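Local coordinates for D-glycerate 3-kinase (PDB 6CKG), which probably transfers a phosphate group from ATP to the 3-hydroxyl of D-glycerate, at residues A126-I131 / A147-Y152; K193-Y198 / Y223-L228; F248-P253 / G313-V318; W260-Q265 / I320-V325. One frame throughout, in Å; residues are numbered along the deposited sequence.

Interaction 1 (A126-I131 / A147-Y152); sequences AKLKSI and AQLPIY. With EDO (1,2-ethanediol), chain C.
Ala147 sets its methyl group among two side chains from the last turn of helix 118-129, Lys127 and Leu128, and one from just beyond it, Ile131, where that helix packs on a two-stranded antiparallel hairpin formed by strands 146-153 and 162-171. The closest approach is from the aliphatic part of Lys127, whose CG lies 3.6 Å from Ala147 CB. CG stands anti to the backbone N (chi1 -166°), on the side of the strand, while the ammonium end is exposed; a lysine suits this margin because its methylenes can pack while its charge stays in water. Leu128 uses both of its branches: CD2 touches Ala147 CB at 4.1 Å, and CD1 meets Leu149 CD2 at 4.2 Å, two residues further along the strand. Ile131 completes the set with the tip of its chain, CD1, which is 4.1 Å from Ala147 CB. A residue as small as alanine lets the strand come close to the helix end, with the CA atoms of Lys127 and Ala147 6.3 Å apart. No hydrogen bond joins the two segments, and the contact is apolar packing.

Further out, Val170 of the partner strand touches Leu128, Ile131 and Leu149, and Ala80 and Met82 of strand 79-83 lie against Leu128, so the hairpin and helix meet the edge of the main sheet. The backbone of Ala147 pairs with Val170 and that of Leu149 with Val168. Beyond Leu149, a bound 1,2-ethanediol, probably from the crystallisation liquor, gives a hydrogen bond from its O1 to Pro150 O, 2.7 Å long.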
# COMPACT_ATOMS: atom_id res chain seq x y z
N ALA A 126 -11.98 8.80 -6.42
CA ALA A 126 -13.17 9.64 -6.44
C ALA A 126 -14.29 9.00 -7.25
O ALA A 126 -15.47 9.07 -6.88
CB ALA A 126 -12.83 11.03 -6.99
N LYS A 127 -13.94 8.34 -8.36
CA LYS A 127 -14.95 7.64 -9.15
C LYS A 127 -15.61 6.54 -8.33
O LYS A 127 -16.84 6.41 -8.33
CB LYS A 127 -14.31 7.06 -10.42
CG LYS A 127 -15.31 6.59 -11.48
CD LYS A 127 -16.06 7.77 -12.09
CE LYS A 127 -16.92 7.34 -13.28
NZ LYS A 127 -16.09 7.02 -14.47
N LEU A 128 -14.82 5.71 -7.65
CA LEU A 128 -15.41 4.66 -6.83
C LEU A 128 -16.28 5.24 -5.72
O LEU A 128 -17.35 4.70 -5.41
CB LEU A 128 -14.32 3.76 -6.23
CG LEU A 128 -13.57 2.88 -7.23
CD1 LEU A 128 -12.30 2.25 -6.62
CD2 LEU A 128 -14.48 1.81 -7.82
N LYS A 129 -15.85 6.37 -5.14
CA LYS A 129 -16.59 6.93 -4.01
C LYS A 129 -17.92 7.54 -4.41
O LYS A 129 -18.80 7.68 -3.56
CB LYS A 129 -15.71 7.94 -3.27
CG LYS A 129 -14.59 7.28 -2.46
CD LYS A 129 -13.63 8.30 -1.86
CE LYS A 129 -14.20 9.01 -0.65
NZ LYS A 129 -13.84 8.33 0.63
N SER A 130 -18.10 7.90 -5.68
CA SER A 130 -19.37 8.39 -6.20
C SER A 130 -20.16 7.30 -6.91
O SER A 130 -21.21 7.60 -7.51
CB SER A 130 -19.14 9.57 -7.14
OG SER A 130 -18.54 9.14 -8.35
N ILE A 131 -19.70 6.05 -6.88
CA ILE A 131 -20.30 5.03 -7.73
C ILE A 131 -21.71 4.62 -7.28
O ILE A 131 -22.46 4.03 -8.07
CB ILE A 131 -19.36 3.81 -7.81
CG1 ILE A 131 -19.58 3.03 -9.10
CG2 ILE A 131 -19.51 2.91 -6.58
CD1 ILE A 131 -18.42 2.11 -9.43
N ALA A 147 -16.92 2.23 -13.16
CA ALA A 147 -15.56 2.76 -13.13
C ALA A 147 -14.64 1.77 -13.82
O ALA A 147 -14.97 0.59 -13.98
CB ALA A 147 -15.09 3.03 -11.70
N GLN A 148 -13.49 2.27 -14.26
CA GLN A 148 -12.46 1.46 -14.90
C GLN A 148 -11.17 1.63 -14.12
O GLN A 148 -10.74 2.76 -13.85
CB GLN A 148 -12.26 1.87 -16.37
CG GLN A 148 -13.45 1.59 -17.30
CD GLN A 148 -14.57 2.61 -17.17
OE1 GLN A 148 -14.32 3.80 -16.92
NE2 GLN A 148 -15.81 2.15 -17.33
N LEU A 149 -10.55 0.51 -13.75
CA LEU A 149 -9.32 0.60 -12.98
C LEU A 149 -8.12 0.08 -13.78
O LEU A 149 -8.26 -0.86 -14.57
CB LEU A 149 -9.44 -0.18 -11.67
CG LEU A 149 -10.63 0.24 -10.80
CD1 LEU A 149 -10.73 -0.61 -9.56
CD2 LEU A 149 -10.54 1.71 -10.43
N PRO A 150 -6.94 0.66 -13.58
CA PRO A 150 -5.78 0.26 -14.38
C PRO A 150 -5.19 -1.05 -13.88
O PRO A 150 -5.43 -1.49 -12.76
CB PRO A 150 -4.79 1.42 -14.17
CG PRO A 150 -5.10 1.91 -12.78
CD PRO A 150 -6.63 1.78 -12.67
N ILE A 151 -4.43 -1.68 -14.77
CA ILE A 151 -3.65 -2.87 -14.48
C ILE A 151 -2.22 -2.58 -14.89
O ILE A 151 -1.98 -2.07 -15.98
CB ILE A 151 -4.19 -4.10 -15.24
CG1 ILE A 151 -5.60 -4.45 -14.74
CG2 ILE A 151 -3.24 -5.28 -15.10
CD1 ILE A 151 -6.29 -5.55 -15.56
N TYR A 152 -1.27 -2.92 -14.02
CA TYR A 152 0.15 -2.70 -14.29
C TYR A 152 0.83 -4.04 -14.52
O TYR A 152 0.71 -4.96 -13.70
CB TYR A 152 0.79 -1.92 -13.13
CG TYR A 152 2.23 -1.47 -13.39
CD1 TYR A 152 2.50 -0.24 -14.02
CD2 TYR A 152 3.30 -2.25 -12.98
CE1 TYR A 152 3.81 0.19 -14.24
CE2 TYR A 152 4.61 -1.82 -13.18
CZ TYR A 152 4.86 -0.60 -13.82
OH TYR A 152 6.14 -0.18 -14.01
C1 EDO C . -7.18 -3.09 -10.57
O1 EDO C . -6.02 -3.63 -11.25
C2 EDO C . -6.74 -1.97 -9.65
O2 EDO C . -5.84 -2.50 -8.66

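Interaction 2 (K193-Y198 / Y223-L228); sequences KLEEKY and YSRSTL
Glu195 and Arg225 form a two-pronged salt bridge between helices 191-204 and 225-236. Arg225 presents the side of its guanidinium: NE reaches Glu195 OE1 at 2.7 Å, on the syn lone pair of that oxygen, and NH1 reaches OE2 of Glu195 at 2.9 Å from above the carboxylate plane. Both oxygens lie near the guanidinium plane, although the two flat groups are turned 39° apart. Glu195 OE2 also accepts from His229 NE2, one turn further along the second helix, so each carboxylate oxygen has a donor.

The arginine chain runs across Tyr198 on its way to the carboxylate. Its CG sits over the centre of the ring, 3.6 Å from the centroid, a CH-pi contact, and the bend at chi3 (41°) places NE, turning it toward Glu195. Tyr198 CD2 meets Leu228 CD1 at 3.8 Å, and Leu194 CD2 packs on Leu228 CB at 4.3 Å. At the start of the second helix Ser224 is the N-cap, its OG accepting from Thr227 N at 3.0 Å.

Long, flexible arginine and glutamate suit the outer part of this interface, and leucines its buried part. Three donors converging on one carboxylate would be expected to stabilise its negative charge.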
# COMPACT_ATOMS: atom_id res chain seq x y z
N LYS A 193 12.55 16.45 11.49
CA LYS A 193 12.35 15.10 11.99
C LYS A 193 13.05 14.06 11.12
O LYS A 193 13.56 13.06 11.64
CB LYS A 193 10.85 14.78 12.07
CG LYS A 193 10.59 13.50 12.84
CD LYS A 193 10.74 13.80 14.32
CE LYS A 193 10.52 12.57 15.18
NZ LYS A 193 10.72 12.91 16.62
N LEU A 194 13.08 14.25 9.80
CA LEU A 194 13.83 13.32 8.97
C LEU A 194 15.31 13.36 9.34
O LEU A 194 15.94 12.32 9.53
CB LEU A 194 13.63 13.65 7.49
CG LEU A 194 14.16 12.65 6.45
CD1 LEU A 194 13.26 12.58 5.20
CD2 LEU A 194 15.57 13.06 6.05
N GLU A 195 15.87 14.57 9.46
CA GLU A 195 17.26 14.71 9.92
C GLU A 195 17.47 14.01 11.25
O GLU A 195 18.50 13.37 11.48
CB GLU A 195 17.64 16.19 10.04
CG GLU A 195 17.61 16.98 8.72
CD GLU A 195 18.68 16.57 7.72
OE1 GLU A 195 19.57 15.75 8.05
OE2 GLU A 195 18.65 17.09 6.58
N GLU A 196 16.50 14.14 12.15
CA GLU A 196 16.64 13.54 13.48
C GLU A 196 16.82 12.03 13.37
O GLU A 196 17.74 11.46 13.98
CB GLU A 196 15.42 13.90 14.31
CG GLU A 196 15.39 13.33 15.68
CD GLU A 196 14.12 13.76 16.37
OE1 GLU A 196 13.96 14.97 16.60
OE2 GLU A 196 13.27 12.89 16.63
N LYS A 197 16.00 11.39 12.54
CA LYS A 197 16.10 9.94 12.34
C LYS A 197 17.39 9.56 11.64
O LYS A 197 18.03 8.57 12.02
CB LYS A 197 14.88 9.43 11.55
CG LYS A 197 13.56 9.55 12.30
CD LYS A 197 12.43 8.84 11.53
CE LYS A 197 11.11 8.88 12.28
NZ LYS A 197 10.09 8.03 11.57
N TYR A 198 17.80 10.33 10.63
CA TYR A 198 19.06 10.03 9.94
C TYR A 198 20.25 10.12 10.89
O TYR A 198 21.11 9.23 10.92
CB TYR A 198 19.24 10.97 8.74
CG TYR A 198 20.47 10.67 7.94
CD1 TYR A 198 21.70 11.26 8.25
CD2 TYR A 198 20.41 9.81 6.84
CE1 TYR A 198 22.83 10.99 7.51
CE2 TYR A 198 21.56 9.54 6.09
CZ TYR A 198 22.76 10.13 6.44
OH TYR A 198 23.89 9.87 5.71
N TYR A 223 21.76 5.72 1.87
CA TYR A 223 21.33 6.76 0.95
C TYR A 223 21.74 8.13 1.48
O TYR A 223 21.88 8.34 2.68
CB TYR A 223 19.80 6.68 0.76
CG TYR A 223 19.40 5.35 0.15
CD1 TYR A 223 19.56 5.12 -1.22
CD2 TYR A 223 18.92 4.31 0.94
CE1 TYR A 223 19.23 3.89 -1.78
CE2 TYR A 223 18.58 3.09 0.39
CZ TYR A 223 18.73 2.89 -0.96
OH TYR A 223 18.40 1.67 -1.49
N SER A 224 21.92 9.07 0.55
CA SER A 224 22.22 10.44 0.95
C SER A 224 20.99 11.09 1.58
O SER A 224 19.85 10.69 1.34
CB SER A 224 22.65 11.27 -0.26
OG SER A 224 21.56 11.42 -1.15
N ARG A 225 21.25 12.12 2.38
CA ARG A 225 20.17 12.91 2.95
C ARG A 225 19.29 13.53 1.86
O ARG A 225 18.07 13.58 1.99
CB ARG A 225 20.76 13.99 3.89
CG ARG A 225 21.31 13.40 5.22
CD ARG A 225 22.10 14.40 6.11
NE ARG A 225 21.44 15.69 6.11
CZ ARG A 225 21.87 16.75 5.44
NH1 ARG A 225 21.17 17.87 5.48
NH2 ARG A 225 23.02 16.70 4.77
N SER A 226 19.89 13.98 0.75
CA SER A 226 19.07 14.58 -0.31
C SER A 226 18.19 13.54 -0.99
O SER A 226 17.04 13.83 -1.35
CB SER A 226 19.96 15.29 -1.33
OG SER A 226 20.75 14.36 -2.04
N THR A 227 18.68 12.31 -1.17
CA THR A 227 17.83 11.27 -1.74
C THR A 227 16.62 11.02 -0.84
O THR A 227 15.49 10.91 -1.32
CB THR A 227 18.62 9.97 -1.94
OG1 THR A 227 19.45 10.08 -3.09
CG2 THR A 227 17.66 8.76 -2.14
N LEU A 228 16.84 10.94 0.47
CA LEU A 228 15.74 10.66 1.39
C LEU A 228 14.76 11.83 1.46
O LEU A 228 13.55 11.62 1.53
CB LEU A 228 16.28 10.31 2.78
CG LEU A 228 17.18 9.08 2.86
CD1 LEU A 228 17.84 8.95 4.22
CD2 LEU A 228 16.41 7.81 2.50

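Interaction 3 (F248-P253 / G313-V318); sequences FVQIQP and GLRFIV
Two neighbouring parallel strands of the central sheet, 247-253 and 313-318, pair here in the alpha/beta fold of the P-loop kinase type. Gln250 and Phe316 lie at the middle of the pairing: Phe316 N donates to Gln250 O at 2.8 Å, and Gln250 N to Leu314 O at 2.9 Å. Leu314 N to Phe248 O, Gln252 N to Phe316 O and Val318 N to Gln252 O complete the run; Gln250 and Gln252 each use both N and O toward 313-318, while Phe248 gives its O. The segments diverge by only 14°.

On the face of Gln250, Gln252 and Arg315, the side chains of Gln250 and Arg315 run side by side. Gln250 is extended from a CG anti to the backbone N (chi1 172°), and its OE1 accepts from Arg315 NE at 2.8 Å, close to the guanidinium plane, with a weak second bond from NH2. Gln252 lays its amide against Arg315 CD, 3.7 Å from its NE2. A buried guanidinium needs such partners, and Asp303 and Glu328 add salt bridges to Arg315, while Gln53 accepts from Gln250 NE2.

The other face is apolar. Val249 CG1 meets the edge of the Phe316 ring at CE2, 3.9 Å away, and Ile251 CG2 packs on Val318 CG2 at 4.1 Å. Branched and aromatic residues suit it, because helix 19-38 lies over this face, with Phe27 on Val249 and Thr24 on Phe316. Strand 48-53 borders 247-253, antiparallel strand 324-329 borders 313-318, and Trp262 of helix 258-273 rests on Pro253 and Val318.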
# COMPACT_ATOMS: atom_id res chain seq x y z
N PHE A 248 -8.91 1.51 8.48
CA PHE A 248 -7.58 1.03 8.11
C PHE A 248 -7.29 -0.32 8.76
O PHE A 248 -7.60 -0.54 9.94
CB PHE A 248 -6.50 2.04 8.54
CG PHE A 248 -5.26 2.06 7.66
CD1 PHE A 248 -4.29 1.08 7.79
CD2 PHE A 248 -5.07 3.06 6.71
CE1 PHE A 248 -3.13 1.10 7.00
CE2 PHE A 248 -3.91 3.09 5.91
CZ PHE A 248 -2.94 2.11 6.06
N VAL A 249 -6.65 -1.20 7.99
CA VAL A 249 -6.17 -2.49 8.47
C VAL A 249 -4.68 -2.56 8.19
O VAL A 249 -4.26 -2.34 7.04
CB VAL A 249 -6.90 -3.66 7.78
CG1 VAL A 249 -6.36 -5.01 8.28
CG2 VAL A 249 -8.43 -3.57 8.01
N GLN A 250 -3.88 -2.87 9.21
CA GLN A 250 -2.44 -2.94 9.04
C GLN A 250 -1.90 -4.29 9.51
O GLN A 250 -2.28 -4.78 10.58
CB GLN A 250 -1.73 -1.81 9.80
CG GLN A 250 -0.22 -1.96 9.82
CD GLN A 250 0.48 -0.87 10.63
OE1 GLN A 250 0.16 -0.64 11.80
NE2 GLN A 250 1.41 -0.17 10.00
N ILE A 251 -1.04 -4.91 8.71
CA ILE A 251 -0.31 -6.10 9.11
C ILE A 251 1.10 -5.66 9.46
O ILE A 251 1.85 -5.19 8.60
CB ILE A 251 -0.30 -7.16 8.00
CG1 ILE A 251 -1.73 -7.51 7.59
CG2 ILE A 251 0.42 -8.40 8.49
CD1 ILE A 251 -1.83 -8.37 6.34
N GLN A 252 1.47 -5.78 10.74
CA GLN A 252 2.75 -5.29 11.22
C GLN A 252 3.60 -6.46 11.68
O GLN A 252 3.20 -7.17 12.62
CB GLN A 252 2.54 -4.30 12.38
CG GLN A 252 3.83 -3.73 12.94
CD GLN A 252 3.55 -2.82 14.11
OE1 GLN A 252 3.33 -1.61 13.94
NE2 GLN A 252 3.54 -3.38 15.30
N PRO A 253 4.76 -6.73 11.07
CA PRO A 253 5.63 -7.77 11.62
C PRO A 253 6.15 -7.36 12.99
O PRO A 253 6.27 -6.17 13.30
CB PRO A 253 6.78 -7.84 10.60
CG PRO A 253 6.83 -6.47 10.02
CD PRO A 253 5.40 -5.98 9.98
N GLY A 313 -8.89 1.99 13.17
CA GLY A 313 -7.84 1.14 12.63
C GLY A 313 -7.74 -0.16 13.40
O GLY A 313 -8.02 -0.22 14.60
N LEU A 314 -7.36 -1.21 12.68
CA LEU A 314 -7.12 -2.53 13.25
C LEU A 314 -5.74 -2.99 12.82
O LEU A 314 -5.44 -3.00 11.61
CB LEU A 314 -8.17 -3.54 12.80
CG LEU A 314 -7.94 -5.01 13.16
CD1 LEU A 314 -7.97 -5.23 14.69
CD2 LEU A 314 -8.97 -5.89 12.44
N ARG A 315 -4.91 -3.36 13.78
CA ARG A 315 -3.55 -3.82 13.51
C ARG A 315 -3.42 -5.28 13.91
O ARG A 315 -3.79 -5.65 15.03
CB ARG A 315 -2.52 -2.99 14.27
CG ARG A 315 -1.11 -3.60 14.25
CD ARG A 315 -0.08 -2.71 15.00
NE ARG A 315 -0.12 -1.34 14.47
CZ ARG A 315 -0.54 -0.29 15.17
NH1 ARG A 315 -0.93 -0.44 16.43
NH2 ARG A 315 -0.56 0.90 14.61
N PHE A 316 -2.89 -6.09 13.01
CA PHE A 316 -2.48 -7.45 13.33
C PHE A 316 -0.97 -7.47 13.50
O PHE A 316 -0.25 -7.01 12.61
CB PHE A 316 -2.87 -8.44 12.23
CG PHE A 316 -4.35 -8.57 12.01
CD1 PHE A 316 -5.13 -9.37 12.83
CD2 PHE A 316 -4.96 -7.90 10.96
CE1 PHE A 316 -6.49 -9.50 12.61
CE2 PHE A 316 -6.33 -8.01 10.74
CZ PHE A 316 -7.09 -8.82 11.56
N ILE A 317 -0.50 -7.98 14.62
CA ILE A 317 0.92 -8.15 14.87
C ILE A 317 1.24 -9.62 14.62
O ILE A 317 0.63 -10.50 15.24
CB ILE A 317 1.30 -7.71 16.29
CG1 ILE A 317 0.93 -6.24 16.48
CG2 ILE A 317 2.77 -7.98 16.57
CD1 ILE A 317 1.17 -5.69 17.86
N VAL A 318 2.18 -9.89 13.72
CA VAL A 318 2.41 -11.26 13.27
C VAL A 318 3.87 -11.66 13.53
O VAL A 318 4.78 -10.82 13.55
CB VAL A 318 2.05 -11.42 11.78
CG1 VAL A 318 0.57 -11.13 11.55
CG2 VAL A 318 2.90 -10.50 10.92

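Interaction 4 (W260-Q265 / I320-V325); sequences WTWRLQ and IKREIV
Ile320 O is gripped by two donors: Trp262 NE1, 2.8 Å away, and a water that also accepts from Gln265 NE2. The indole bond is nearly straight (177° at the hydrogen), and the oxygen lies in the plane of the ring, at its edge, although the donor is tilted from the carbonyl plane. Tryptophan suits this place, since its N-H can reach a backbone oxygen while its rings remain buried.

Over one face of the same indole lies Arg322. Its guanidinium is stacked on the ring with planes 29° apart, CZ being 3.9 Å from the centroid of the five-membered ring and displaced from its centre, a cation-pi contact. NH1 comes within 3.2 Å of Trp262 CD1. The chain, extended from CG to NE, carries NE over the indole face, and chi4 (88°) sets CZ and turns the guanidinium; NH2 donates to Gln265 OE1 at 3.2 Å. Thr261 CG2 touches Ile320 CD1 at 4.0 Å.

Arg322 adopts positive phi in the five-residue connection of the hairpin between strands 313-318 and 324-329. Trp262 and Gln265 clasp that connection to helix 258-273, and Arg322 NE donates to Gly57 O, in a glycine-rich sequence consistent with a P-loop.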
# COMPACT_ATOMS: atom_id res chain seq x y z
N TRP A 260 12.71 -8.92 4.66
CA TRP A 260 13.73 -9.59 3.84
C TRP A 260 13.46 -11.08 3.74
O TRP A 260 13.49 -11.66 2.65
CB TRP A 260 15.12 -9.37 4.44
CG TRP A 260 15.82 -8.09 4.11
CD1 TRP A 260 16.40 -7.74 2.92
CD2 TRP A 260 16.06 -6.99 5.00
NE1 TRP A 260 16.96 -6.49 3.01
CE2 TRP A 260 16.76 -6.00 4.28
CE3 TRP A 260 15.73 -6.74 6.34
CZ2 TRP A 260 17.15 -4.79 4.85
CZ3 TRP A 260 16.11 -5.54 6.91
CH2 TRP A 260 16.82 -4.58 6.16
N THR A 261 13.23 -11.73 4.89
CA THR A 261 13.03 -13.17 4.91
C THR A 261 11.80 -13.56 4.09
O THR A 261 11.85 -14.49 3.28
CB THR A 261 12.90 -13.64 6.36
OG1 THR A 261 14.07 -13.26 7.09
CG2 THR A 261 12.72 -15.16 6.41
N TRP A 262 10.69 -12.86 4.30
CA TRP A 262 9.46 -13.15 3.56
C TRP A 262 9.65 -12.95 2.05
O TRP A 262 9.22 -13.78 1.25
CB TRP A 262 8.33 -12.26 4.07
CG TRP A 262 7.82 -12.62 5.42
CD1 TRP A 262 7.90 -13.84 6.04
CD2 TRP A 262 7.14 -11.75 6.33
NE1 TRP A 262 7.31 -13.77 7.28
CE2 TRP A 262 6.83 -12.51 7.48
CE3 TRP A 262 6.75 -10.41 6.29
CZ2 TRP A 262 6.16 -11.96 8.58
CZ3 TRP A 262 6.09 -9.87 7.38
CH2 TRP A 262 5.81 -10.64 8.51
N ARG A 263 10.29 -11.84 1.66
CA ARG A 263 10.44 -11.57 0.23
C ARG A 263 11.35 -12.60 -0.43
O ARG A 263 11.17 -12.92 -1.61
CB ARG A 263 10.96 -10.16 0.01
CG ARG A 263 10.92 -9.70 -1.45
CD ARG A 263 9.51 -9.81 -2.02
NE ARG A 263 9.45 -9.43 -3.43
CZ ARG A 263 9.76 -10.24 -4.44
NH1 ARG A 263 10.15 -11.49 -4.19
NH2 ARG A 263 9.67 -9.82 -5.70
N LEU A 264 12.34 -13.12 0.31
CA LEU A 264 13.14 -14.23 -0.21
C LEU A 264 12.30 -15.49 -0.37
O LEU A 264 12.38 -16.17 -1.40
CB LEU A 264 14.34 -14.49 0.71
CG LEU A 264 15.63 -13.78 0.32
CD1 LEU A 264 16.75 -14.14 1.29
CD2 LEU A 264 16.02 -14.15 -1.10
N GLN A 265 11.51 -15.84 0.65
CA GLN A 265 10.60 -16.97 0.53
C GLN A 265 9.71 -16.83 -0.68
O GLN A 265 9.52 -17.79 -1.45
CB GLN A 265 9.73 -17.11 1.78
CG GLN A 265 10.44 -17.36 3.09
CD GLN A 265 9.44 -17.58 4.22
OE1 GLN A 265 8.28 -17.90 3.96
NE2 GLN A 265 9.87 -17.40 5.46
N ILE A 320 7.15 -14.47 12.46
CA ILE A 320 7.80 -14.74 11.18
C ILE A 320 7.05 -15.80 10.39
O ILE A 320 7.13 -15.83 9.16
CB ILE A 320 9.28 -15.13 11.38
CG1 ILE A 320 10.03 -15.03 10.05
CG2 ILE A 320 9.39 -16.52 11.99
CD1 ILE A 320 11.47 -14.55 10.19
N LYS A 321 6.29 -16.65 11.07
CA LYS A 321 5.42 -17.60 10.38
C LYS A 321 4.09 -16.99 9.99
O LYS A 321 3.16 -17.73 9.63
CB LYS A 321 5.20 -18.83 11.26
CG LYS A 321 6.46 -19.64 11.53
CD LYS A 321 6.21 -20.70 12.58
CE LYS A 321 6.49 -22.09 12.05
NZ LYS A 321 6.22 -23.12 13.09
N ARG A 322 3.97 -15.66 10.06
CA ARG A 322 2.79 -14.91 9.66
C ARG A 322 1.58 -15.23 10.53
O ARG A 322 0.45 -14.92 10.15
CB ARG A 322 2.45 -15.14 8.18
CG ARG A 322 3.60 -14.83 7.24
CD ARG A 322 3.24 -15.18 5.81
NE ARG A 322 4.28 -14.78 4.86
CZ ARG A 322 5.31 -15.54 4.52
NH1 ARG A 322 6.20 -15.09 3.64
NH2 ARG A 322 5.45 -16.75 5.05
N GLU A 323 1.81 -15.84 11.69
CA GLU A 323 0.72 -16.12 12.62
C GLU A 323 0.44 -14.88 13.46
O GLU A 323 1.36 -14.20 13.92
CB GLU A 323 1.09 -17.30 13.52
CG GLU A 323 1.39 -18.57 12.75
CD GLU A 323 2.18 -19.57 13.56
OE1 GLU A 323 2.72 -19.20 14.62
OE2 GLU A 323 2.26 -20.74 13.13
N ILE A 324 -0.84 -14.59 13.67
CA ILE A 324 -1.21 -13.46 14.50
C ILE A 324 -0.76 -13.74 15.93
O ILE A 324 -1.10 -14.78 16.51
CB ILE A 324 -2.72 -13.20 14.44
CG1 ILE A 324 -3.12 -12.77 13.04
CG2 ILE A 324 -3.14 -12.15 15.48
CD1 ILE A 324 -4.60 -12.85 12.80
N VAL A 325 0.03 -12.84 16.49
CA VAL A 325 0.42 -12.93 17.90
C VAL A 325 -0.18 -11.81 18.74
O VAL A 325 -0.11 -11.89 19.97
CB VAL A 325 1.95 -12.96 18.06
CG1 VAL A 325 2.52 -14.23 17.43
CG2 VAL A 325 2.59 -11.73 17.45
O HOH W 1 8.00 -18.17 7.80

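In the fold
Interactions 3 and 4 are the linked pair: strands 313-318 and 324-329 are neighbours in the main sheet, Ile317 O lies 2.7 Å from Val325 N in a probable hydrogen bond, and Phe316 packs on Ile324. Interaction 3 is in the core and rests on backbone pairing with a buried Gln250-Arg315 pair on one face, whereas interaction 4, at the surface, uses cation-pi stacking and a water. Interactions 1 and 2 lie on opposite sides of the chain's centre, about 35 Å apart between centres. Interaction 1 is buried apolar packing of a helix on a hairpin; interaction 2 joins two helices by a salt bridge together with leucine packing and is only partly buried.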